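Side-chain contacts in large component of pyocin AP41 (Pseudomonas aeruginosa, PDB 4UHQ), which carries a C-terminal DNase domain, the part described here, which probably cuts the DNA of target bacteria as an HNH-type endonuclease: residues N16-A21 / D25-P30; V99-S104 / E124-L129; Y72-S75 / A79-A82; D35-K40 / W53-K58. All blocks are in the same frame, centred on the assembly; numbering follows the deposited sequence.

Interaction 1: N16-A21 / D25-P30; sequences NWLAGA and DGVPIP
Gly-26 lies against the end of the 16-21 loop: its CA is 4.4 Å from the CA of Ala-21, and the carbonyl O of Gly-20 also faces it. Its positive phi (80°) is one that glycine adopts easily, and it leads the chain into the short strand 27-28. Val-27 then fills the middle of the contact with both branches. CG1 presses on the backbone of Gly-20, 3.3 Å from the carbonyl C of Gly-20, a close fit against a residue without a side chain. With CG1 anti to the carbonyl carbon (chi1 -63°), CG2 turns the other way and rests 3.2 Å from Trp-17 O; farther out it grazes Leu-18 and Ala-21. Pro-28 contributes its carbonyl rather than its ring. A water donates to Trp-17 O and to Pro-28 O, 2.9 Å from each, and sits in plane at the edge of the indole, bridging two backbones that make no direct bond. Ile-29 packs on Phe-52 and Leu-114. Pro-30, the N-cap residue of helix 31-37, meets the six-membered part of the indole obliquely, its side chain running about at right angles to that of Trp-17, with Pro-30 CD 3.4 Å from Trp-17 CE3. Leu-18 CG covers one face of the same indole, 3.6 Å above its centre. Trp-17 NE1 bonds Ala-62 O, while its ring packs on Phe-52, Trp-53 and Val-56 of helix 45-57; strand 27-28 pairs with strand 114-117, whose Ile-116 touches Trp-17, Leu-18 and Val-27.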
# COMPACT_ATOMS: atom_id res chain seq x y z
N ASN A 16 -7.05 -1.84 -13.40
CA ASN A 16 -6.35 -0.75 -12.75
C ASN A 16 -6.26 -0.98 -11.28
O ASN A 16 -7.22 -0.77 -10.57
CB ASN A 16 -7.05 0.58 -13.09
CG ASN A 16 -6.31 1.78 -12.53
OD1 ASN A 16 -5.50 1.64 -11.60
ND2 ASN A 16 -6.60 2.96 -13.08
N TRP A 17 -5.10 -1.40 -10.80
CA TRP A 17 -5.03 -1.90 -9.45
C TRP A 17 -5.13 -0.83 -8.39
O TRP A 17 -5.34 -1.18 -7.23
CB TRP A 17 -3.75 -2.74 -9.23
CG TRP A 17 -2.46 -2.00 -9.09
CD1 TRP A 17 -1.78 -1.39 -10.07
CD2 TRP A 17 -1.68 -1.83 -7.86
NE1 TRP A 17 -0.61 -0.83 -9.57
CE2 TRP A 17 -0.54 -1.09 -8.22
CE3 TRP A 17 -1.84 -2.24 -6.54
CZ2 TRP A 17 0.46 -0.74 -7.31
CZ3 TRP A 17 -0.84 -1.90 -5.60
CH2 TRP A 17 0.29 -1.15 -6.01
N LEU A 18 -5.00 0.44 -8.76
CA LEU A 18 -5.06 1.51 -7.74
C LEU A 18 -6.36 2.31 -7.80
O LEU A 18 -6.55 3.21 -6.97
CB LEU A 18 -3.87 2.46 -7.89
CG LEU A 18 -2.54 1.85 -7.54
CD1 LEU A 18 -1.48 2.91 -7.92
CD2 LEU A 18 -2.47 1.56 -6.08
N ALA A 19 -7.23 2.01 -8.76
CA ALA A 19 -8.43 2.82 -8.93
C ALA A 19 -9.28 2.83 -7.66
O ALA A 19 -9.91 3.85 -7.31
CB ALA A 19 -9.24 2.32 -10.13
N GLY A 20 -9.33 1.70 -6.98
CA GLY A 20 -10.18 1.60 -5.81
C GLY A 20 -9.57 2.11 -4.52
O GLY A 20 -10.20 1.99 -3.46
N ALA A 21 -8.38 2.71 -4.60
CA ALA A 21 -7.66 3.12 -3.41
C ALA A 21 -8.36 4.26 -2.69
O ALA A 21 -8.12 4.44 -1.47
CB ALA A 21 -6.15 3.51 -3.74
N ASP A 25 -12.55 -0.35 1.32
CA ASP A 25 -11.48 -0.93 2.11
C ASP A 25 -10.12 -0.73 1.48
O ASP A 25 -9.13 -1.26 1.96
CB ASP A 25 -11.72 -2.43 2.31
CG ASP A 25 -12.97 -2.73 3.12
OD1 ASP A 25 -13.24 -2.03 4.12
OD2 ASP A 25 -13.68 -3.70 2.77
N GLY A 26 -10.07 0.02 0.38
CA GLY A 26 -8.81 0.17 -0.33
C GLY A 26 -8.56 -1.06 -1.21
O GLY A 26 -9.46 -1.91 -1.35
N VAL A 27 -7.37 -1.15 -1.79
CA VAL A 27 -7.15 -2.23 -2.77
C VAL A 27 -6.10 -3.21 -2.25
O VAL A 27 -5.13 -2.84 -1.60
CB VAL A 27 -6.73 -1.64 -4.12
CG1 VAL A 27 -7.89 -0.74 -4.71
CG2 VAL A 27 -5.43 -0.89 -4.01
N PRO A 28 -6.26 -4.49 -2.59
CA PRO A 28 -5.28 -5.47 -2.12
C PRO A 28 -3.97 -5.38 -2.88
O PRO A 28 -3.86 -4.77 -3.93
CB PRO A 28 -5.97 -6.81 -2.43
CG PRO A 28 -6.75 -6.49 -3.68
CD PRO A 28 -7.33 -5.11 -3.42
N ILE A 29 -2.95 -6.01 -2.30
CA ILE A 29 -1.66 -6.10 -3.00
C ILE A 29 -1.69 -7.18 -4.08
O ILE A 29 -2.03 -8.33 -3.80
CB ILE A 29 -0.56 -6.42 -2.01
CG1 ILE A 29 -0.63 -5.47 -0.77
CG2 ILE A 29 0.80 -6.40 -2.67
CD1 ILE A 29 -0.73 -3.99 -1.18
N PRO A 30 -1.31 -6.85 -5.31
CA PRO A 30 -1.29 -7.87 -6.37
C PRO A 30 -0.32 -8.98 -6.04
O PRO A 30 0.75 -8.71 -5.50
CB PRO A 30 -0.83 -7.08 -7.61
CG PRO A 30 -1.35 -5.67 -7.31
CD PRO A 30 -1.09 -5.48 -5.83
O HOH W 1 -5.22 -3.92 -6.29

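Interaction 2: V99-S104 / E124-L129; sequences VVPLES and EIHKEL. With NI (nickel (II) ion), chain E.
The imidazole of His-126 is approached obliquely by the Pro-101 ring, with Pro-101 CG 3.9 Å from His-126 CE1, and its polar partners are at its edges. Two waters lie in the ring plane. One accepts from ND1 at 3.1 Å and donates to Glu-103 OE2 at 2.7 Å, so a single water links the helix to the 99-104 loop. The other belongs to the metal: it sits 2.2 Å from the nickel ion, which His-126 binds through NE2 at 2.1 Å. A chi1 of -78° carries the imidazole off the helix beside its backbone N and toward the ion. Its two nitrogens thus have separate tasks, NE2 holding nickel and ND1 reaching the water, and the two bonds together probably hold the ring in one orientation. Three residues on, Leu-129 comes from the same helix to meet Pro-101 tip to tip, Leu-129 CD1 lying 3.8 Å from Pro-101 CG. Pro-101 CG thus touches both the leucine methyl and the metal-bound ring. Glu-103 also has a long, weak ion pair with Arg-133. His-97 and His-122 are the other protein ligands of the nickel. A metal held between strand 95-98, at the start of this loop, and helix 119-132 is the hallmark of the beta-beta-alpha-metal active site of HNH nucleases, here seen with nickel.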
# COMPACT_ATOMS: atom_id res chain seq x y z
N VAL A 99 -4.73 -3.41 7.51
CA VAL A 99 -6.17 -3.65 7.54
C VAL A 99 -6.66 -3.90 8.96
O VAL A 99 -7.65 -3.30 9.39
CB VAL A 99 -6.52 -4.85 6.64
CG1 VAL A 99 -7.98 -5.19 6.72
CG2 VAL A 99 -6.20 -4.51 5.17
N VAL A 100 -5.98 -4.80 9.67
CA VAL A 100 -6.07 -4.85 11.14
C VAL A 100 -4.95 -3.94 11.61
O VAL A 100 -3.76 -4.19 11.36
CB VAL A 100 -5.86 -6.26 11.67
CG1 VAL A 100 -5.91 -6.22 13.22
CG2 VAL A 100 -6.91 -7.20 11.10
N PRO A 101 -5.29 -2.81 12.21
CA PRO A 101 -4.24 -1.87 12.56
C PRO A 101 -3.19 -2.43 13.51
O PRO A 101 -3.43 -3.34 14.30
CB PRO A 101 -5.00 -0.73 13.24
CG PRO A 101 -6.34 -0.77 12.52
CD PRO A 101 -6.64 -2.23 12.39
N LEU A 102 -1.98 -1.89 13.39
CA LEU A 102 -0.91 -2.32 14.30
C LEU A 102 -1.32 -2.14 15.74
O LEU A 102 -1.03 -2.95 16.61
CB LEU A 102 0.37 -1.53 13.98
CG LEU A 102 0.82 -1.62 12.51
CD1 LEU A 102 2.03 -0.70 12.25
CD2 LEU A 102 1.19 -3.03 12.24
N GLU A 103 -2.06 -1.07 16.00
CA GLU A 103 -2.49 -0.77 17.33
C GLU A 103 -3.63 -1.69 17.84
O GLU A 103 -4.04 -1.63 18.98
CB GLU A 103 -2.93 0.71 17.40
CG GLU A 103 -4.05 1.07 16.43
CD GLU A 103 -4.60 2.49 16.63
OE1 GLU A 103 -3.94 3.29 17.34
OE2 GLU A 103 -5.69 2.79 16.10
N SER A 104 -4.15 -2.54 16.95
CA SER A 104 -5.26 -3.43 17.23
C SER A 104 -4.83 -4.87 17.00
O SER A 104 -5.67 -5.74 16.77
CB SER A 104 -6.44 -3.13 16.30
OG SER A 104 -6.86 -1.79 16.50
N GLU A 124 -10.32 8.32 6.64
CA GLU A 124 -11.71 7.96 6.80
C GLU A 124 -11.82 6.56 7.39
O GLU A 124 -12.68 6.31 8.24
CB GLU A 124 -12.46 8.04 5.47
CG GLU A 124 -12.53 9.47 4.96
CD GLU A 124 -13.12 9.54 3.57
OE1 GLU A 124 -13.36 8.48 2.95
OE2 GLU A 124 -13.40 10.67 3.10
N ILE A 125 -10.99 5.64 6.92
CA ILE A 125 -11.09 4.26 7.43
C ILE A 125 -10.83 4.23 8.92
O ILE A 125 -11.57 3.59 9.68
CB ILE A 125 -10.12 3.34 6.68
CG1 ILE A 125 -10.64 3.11 5.28
CG2 ILE A 125 -9.88 2.02 7.44
CD1 ILE A 125 -9.57 2.40 4.36
N HIS A 126 -9.83 4.98 9.39
CA HIS A 126 -9.56 4.98 10.80
C HIS A 126 -10.65 5.67 11.62
O HIS A 126 -10.95 5.20 12.71
CB HIS A 126 -8.19 5.58 11.07
CG HIS A 126 -7.10 4.61 10.78
ND1 HIS A 126 -6.78 3.60 11.66
CD2 HIS A 126 -6.32 4.43 9.68
CE1 HIS A 126 -5.85 2.83 11.11
NE2 HIS A 126 -5.54 3.32 9.92
N LYS A 127 -11.23 6.73 11.08
CA LYS A 127 -12.40 7.32 11.74
C LYS A 127 -13.53 6.29 11.88
O LYS A 127 -14.12 6.13 12.95
CB LYS A 127 -12.92 8.55 10.99
CG LYS A 127 -14.27 9.07 11.55
CD LYS A 127 -14.69 10.41 10.93
CE LYS A 127 -16.02 10.91 11.54
NZ LYS A 127 -16.36 12.28 11.01
N GLU A 128 -13.80 5.57 10.79
CA GLU A 128 -14.88 4.58 10.80
C GLU A 128 -14.57 3.47 11.78
O GLU A 128 -15.44 3.03 12.52
CB GLU A 128 -15.09 4.04 9.39
CG GLU A 128 -15.54 5.16 8.45
CD GLU A 128 -15.56 4.76 6.98
OE1 GLU A 128 -15.34 3.57 6.67
OE2 GLU A 128 -15.86 5.67 6.17
N LEU A 129 -13.31 3.04 11.84
CA LEU A 129 -13.00 1.97 12.78
C LEU A 129 -13.25 2.43 14.19
O LEU A 129 -13.72 1.66 15.05
CB LEU A 129 -11.52 1.52 12.63
CG LEU A 129 -11.20 0.77 11.35
CD1 LEU A 129 -9.67 0.55 11.22
CD2 LEU A 129 -11.91 -0.57 11.42
NI NI E . -3.99 2.42 8.81
O HOH W 2 -7.54 2.15 14.31
O HOH W 3 -4.16 0.71 10.12

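Interaction 3: Y72-S75 / A79-A82; sequences YFVS and APYA
Chi1 of -71° in Phe-73 and -68° in Tyr-81 places each ring on the side of its own backbone N, and from helix and loop the two rings swing out to meet. They form a T-shaped (edge-to-face) pair with the planes at 75° and the centroids 5.2 Å apart. Tyr-81 supplies the edge: its CE1 stands over the Phe-73 face, displaced toward the rim and 3.5 Å from Phe-73 CE2, with CD1 a little farther off. Such a pairing sets the slightly positive ring hydrogens of Tyr-81 against the pi face of Phe-73. The opposite face of Phe-73 is approached near its rim by Tyr-72 CD2, about 4.1 Å above the plane. This is a helix folding back on the chain that leaves it, as helix 68-75 turns through a short connection into the extended segment 79-82, within the HNH nuclease part of the domain. Toward the interior the contact is aliphatic. Val-74 sends CG1 against the pyrrolidine ring of Pro-80, with Pro-80 CD 3.7 Å away and Pro-80 CG a little more distant. Both residues also pack on Trp-53 of helix 45-57. At the end of segment 72-75 Ser-75 OG donates to Tyr-72 O at 2.6 Å, tying the hydroxyl to the helix backbone three residues back. Tyr-81 N is hydrogen-bonded to Asn-70 OD1 of helix 68-75, which holds the backbone that carries the tyrosine, and the side chain of Tyr-81 also touches Glu-92 and Lys-93.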
# COMPACT_ATOMS: atom_id res chain seq x y z
N TYR A 72 8.45 7.21 -12.39
CA TYR A 72 9.77 7.61 -11.89
C TYR A 72 9.84 7.45 -10.37
O TYR A 72 10.79 6.83 -9.85
CB TYR A 72 10.09 9.06 -12.27
CG TYR A 72 11.37 9.47 -11.62
CD1 TYR A 72 12.55 9.05 -12.15
CD2 TYR A 72 11.36 10.23 -10.44
CE1 TYR A 72 13.76 9.39 -11.54
CE2 TYR A 72 12.59 10.58 -9.85
CZ TYR A 72 13.73 10.14 -10.40
OH TYR A 72 14.98 10.46 -9.87
N PHE A 73 8.86 8.00 -9.66
CA PHE A 73 8.97 7.91 -8.20
C PHE A 73 9.02 6.47 -7.69
O PHE A 73 9.87 6.20 -6.82
CB PHE A 73 7.84 8.72 -7.54
CG PHE A 73 8.05 10.20 -7.70
CD1 PHE A 73 9.14 10.85 -7.10
CD2 PHE A 73 7.17 10.96 -8.44
CE1 PHE A 73 9.35 12.23 -7.27
CE2 PHE A 73 7.43 12.31 -8.62
CZ PHE A 73 8.48 12.93 -8.05
N VAL A 74 8.20 5.55 -8.20
CA VAL A 74 8.25 4.19 -7.65
C VAL A 74 9.56 3.52 -8.00
O VAL A 74 10.02 2.68 -7.22
CB VAL A 74 7.03 3.29 -8.05
CG1 VAL A 74 5.73 3.92 -7.43
CG2 VAL A 74 6.88 3.16 -9.56
N SER A 75 10.18 3.91 -9.12
CA SER A 75 11.50 3.33 -9.44
C SER A 75 12.56 3.71 -8.42
O SER A 75 13.63 3.09 -8.35
CB SER A 75 11.91 3.76 -10.84
OG SER A 75 12.42 5.10 -10.93
N ALA A 79 6.67 6.42 -2.80
CA ALA A 79 5.28 6.24 -3.13
C ALA A 79 4.80 7.19 -4.21
O ALA A 79 5.23 8.34 -4.29
CB ALA A 79 4.42 6.43 -1.87
N PRO A 80 3.85 6.73 -5.04
CA PRO A 80 3.33 7.62 -6.08
C PRO A 80 2.35 8.61 -5.46
O PRO A 80 1.77 8.34 -4.39
CB PRO A 80 2.59 6.67 -7.04
CG PRO A 80 2.23 5.45 -6.20
CD PRO A 80 3.26 5.38 -5.09
N TYR A 81 2.21 9.76 -6.07
CA TYR A 81 1.26 10.78 -5.62
C TYR A 81 -0.14 10.46 -6.04
O TYR A 81 -0.41 10.03 -7.16
CB TYR A 81 1.63 12.15 -6.23
CG TYR A 81 2.92 12.72 -5.72
CD1 TYR A 81 4.12 12.41 -6.36
CD2 TYR A 81 2.95 13.55 -4.62
CE1 TYR A 81 5.31 12.94 -5.93
CE2 TYR A 81 4.14 14.10 -4.17
CZ TYR A 81 5.32 13.76 -4.81
OH TYR A 81 6.51 14.29 -4.36
N ALA A 82 -1.07 10.69 -5.12
CA ALA A 82 -2.50 10.63 -5.44
C ALA A 82 -3.00 11.96 -6.00
O ALA A 82 -2.31 12.97 -5.84
CB ALA A 82 -3.30 10.25 -4.14

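Interaction 4: D35-K40 / W53-K58; sequences DQLRGK and WMAVSK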
# COMPACT_ATOMS: atom_id res chain seq x y z
N ASP A 35 4.88 -11.65 -4.41
CA ASP A 35 5.88 -12.67 -4.69
C ASP A 35 7.31 -12.13 -4.62
O ASP A 35 8.24 -12.91 -4.39
CB ASP A 35 5.67 -13.27 -6.09
CG ASP A 35 4.40 -14.15 -6.20
OD1 ASP A 35 3.90 -14.63 -5.17
OD2 ASP A 35 3.93 -14.30 -7.36
N GLN A 36 7.49 -10.81 -4.85
CA GLN A 36 8.82 -10.22 -4.81
C GLN A 36 9.26 -9.85 -3.40
O GLN A 36 10.42 -9.49 -3.21
CB GLN A 36 8.88 -8.94 -5.64
CG GLN A 36 8.61 -9.07 -7.08
CD GLN A 36 8.61 -7.70 -7.72
OE1 GLN A 36 9.65 -7.03 -7.86
NE2 GLN A 36 7.42 -7.26 -8.13
N LEU A 37 8.35 -9.91 -2.43
CA LEU A 37 8.62 -9.47 -1.05
C LEU A 37 8.54 -10.58 -0.01
O LEU A 37 9.32 -10.60 0.95
CB LEU A 37 7.61 -8.38 -0.65
CG LEU A 37 7.67 -7.17 -1.60
CD1 LEU A 37 6.47 -6.27 -1.29
CD2 LEU A 37 8.93 -6.38 -1.47
N ARG A 38 7.61 -11.50 -0.20
CA ARG A 38 7.38 -12.59 0.74
C ARG A 38 8.66 -13.38 1.02
O ARG A 38 9.40 -13.74 0.10
CB ARG A 38 6.29 -13.52 0.20
CG ARG A 38 6.05 -14.77 1.08
CD ARG A 38 4.99 -15.66 0.52
NE ARG A 38 5.31 -16.17 -0.81
CZ ARG A 38 4.77 -15.69 -1.93
NH1 ARG A 38 3.91 -14.68 -1.86
NH2 ARG A 38 5.11 -16.19 -3.11
N GLY A 39 8.93 -13.64 2.29
CA GLY A 39 10.09 -14.40 2.66
C GLY A 39 11.34 -13.58 2.89
O GLY A 39 12.30 -14.10 3.45
N LYS A 40 11.33 -12.31 2.48
CA LYS A 40 12.52 -11.48 2.63
C LYS A 40 12.52 -10.84 4.00
O LYS A 40 11.44 -10.58 4.56
CB LYS A 40 12.56 -10.40 1.56
CG LYS A 40 12.91 -10.92 0.20
CD LYS A 40 12.98 -9.77 -0.79
CE LYS A 40 13.39 -10.26 -2.17
NZ LYS A 40 12.66 -11.50 -2.57
N TRP A 53 7.56 -0.34 -3.20
CA TRP A 53 7.32 0.48 -4.38
C TRP A 53 8.33 0.14 -5.46
O TRP A 53 8.02 0.23 -6.66
CB TRP A 53 7.33 1.96 -4.06
CG TRP A 53 6.10 2.32 -3.25
CD1 TRP A 53 6.07 2.70 -1.95
CD2 TRP A 53 4.73 2.26 -3.71
NE1 TRP A 53 4.76 2.92 -1.57
CE2 TRP A 53 3.92 2.63 -2.61
CE3 TRP A 53 4.12 1.88 -4.92
CZ2 TRP A 53 2.53 2.70 -2.68
CZ3 TRP A 53 2.72 1.98 -4.99
CH2 TRP A 53 1.95 2.36 -3.87
N MET A 54 9.56 -0.28 -5.09
CA MET A 54 10.49 -0.76 -6.14
C MET A 54 9.94 -2.02 -6.83
O MET A 54 10.10 -2.17 -8.05
CB MET A 54 11.85 -1.05 -5.53
CG MET A 54 12.41 0.17 -4.87
SD MET A 54 14.12 0.28 -5.32
CE MET A 54 13.94 -0.03 -7.12
N ALA A 55 9.29 -2.91 -6.08
CA ALA A 55 8.67 -4.08 -6.70
C ALA A 55 7.58 -3.66 -7.69
O ALA A 55 7.48 -4.22 -8.79
CB ALA A 55 8.07 -5.02 -5.64
N VAL A 56 6.78 -2.68 -7.30
CA VAL A 56 5.78 -2.12 -8.23
C VAL A 56 6.46 -1.65 -9.50
O VAL A 56 6.00 -1.87 -10.62
CB VAL A 56 5.00 -0.99 -7.56
CG1 VAL A 56 4.13 -0.19 -8.55
CG2 VAL A 56 4.12 -1.59 -6.43
N SER A 57 7.57 -0.94 -9.34
CA SER A 57 8.27 -0.37 -10.51
C SER A 57 8.77 -1.41 -11.49
O SER A 57 8.97 -1.09 -12.68
CB SER A 57 9.43 0.52 -10.00
OG SER A 57 10.63 -0.25 -9.75
N LYS A 58 8.98 -2.64 -11.02
CA LYS A 58 9.51 -3.70 -11.86
C LYS A 58 8.41 -4.54 -12.48
O LYS A 58 8.72 -5.47 -13.24
CB LYS A 58 10.46 -4.58 -11.05
CG LYS A 58 11.73 -3.87 -10.64
CD LYS A 58 12.48 -4.64 -9.56
CE LYS A 58 13.76 -3.91 -9.15
NZ LYS A 58 14.48 -4.66 -8.07
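The backbones of segments 35-40 and 53-58 come nearest at Gln-36 and Ala-55, whose CA atoms are 6.4 Å apart, the end of helix 31-37 meeting the last turn of helix 45-57. Gln-36 spans the gap with an extended chain and lays its amide against Ala-55: Gln-36 CD is 3.4 Å from Ala-55 CB. Its NE2 donates to Ala-55 O at 3.1 Å, fairly straight at hydrogen (158°) but from above the carbonyl plane, 49° out of it. Lys-58 N reaches the same oxygen from the opposite face at 3.1 Å, so that Ala-55 O accepts from both faces near the helix end. The amide oxygen also rests on Ala-55, Gln-36 OE1 being 3.3 Å from Ala-55 CA, and it lies 4.1 Å from Lys-58 CD. Leu-37 CD2 barely reaches Ala-55 CB; it also packs on Phe-48, Gln-51 and Phe-52. The type II turn from Leu-37 to Lys-40 is closed by Lys-40 N to Leu-37 O; around it Lys-40 NZ bonds Gln-36 O, and Arg-38 NH2 forms a salt bridge with Asp-35 OD1 at 2.9 Å. Gln-36 NE2 has a second, weak bond to Gln-32 O. The contact thus joins two helices through a neutral amide donating to a main-chain carbonyl, and the two bonds of NE2 probably fix which way the amide is flipped.

In the fold
From the N terminus the four contacts close one after another; none nests in or crosses another. Interaction 1 closes a short loop entering strand 27-28, which helix 31-37 follows. Interaction 4 then joins that helix to helix 45-57 over 12 intervening residues, and interaction 3 folds the chain back after helix 68-75. Interaction 2 spans the widest stretch, from the loop after strand 95-98 to helix 119-132. Segment 53-58 ties interactions 1, 4 and 3 together: Val-56 and Trp-53 touch Trp-17 of interaction 1, and Trp-53 packs on Pro-80 of interaction 3. Interaction 2, at the nickel, lies across the chain's centre from interactions 3 and 4, but touches interaction 1 where Ile-125 meets Asp-25.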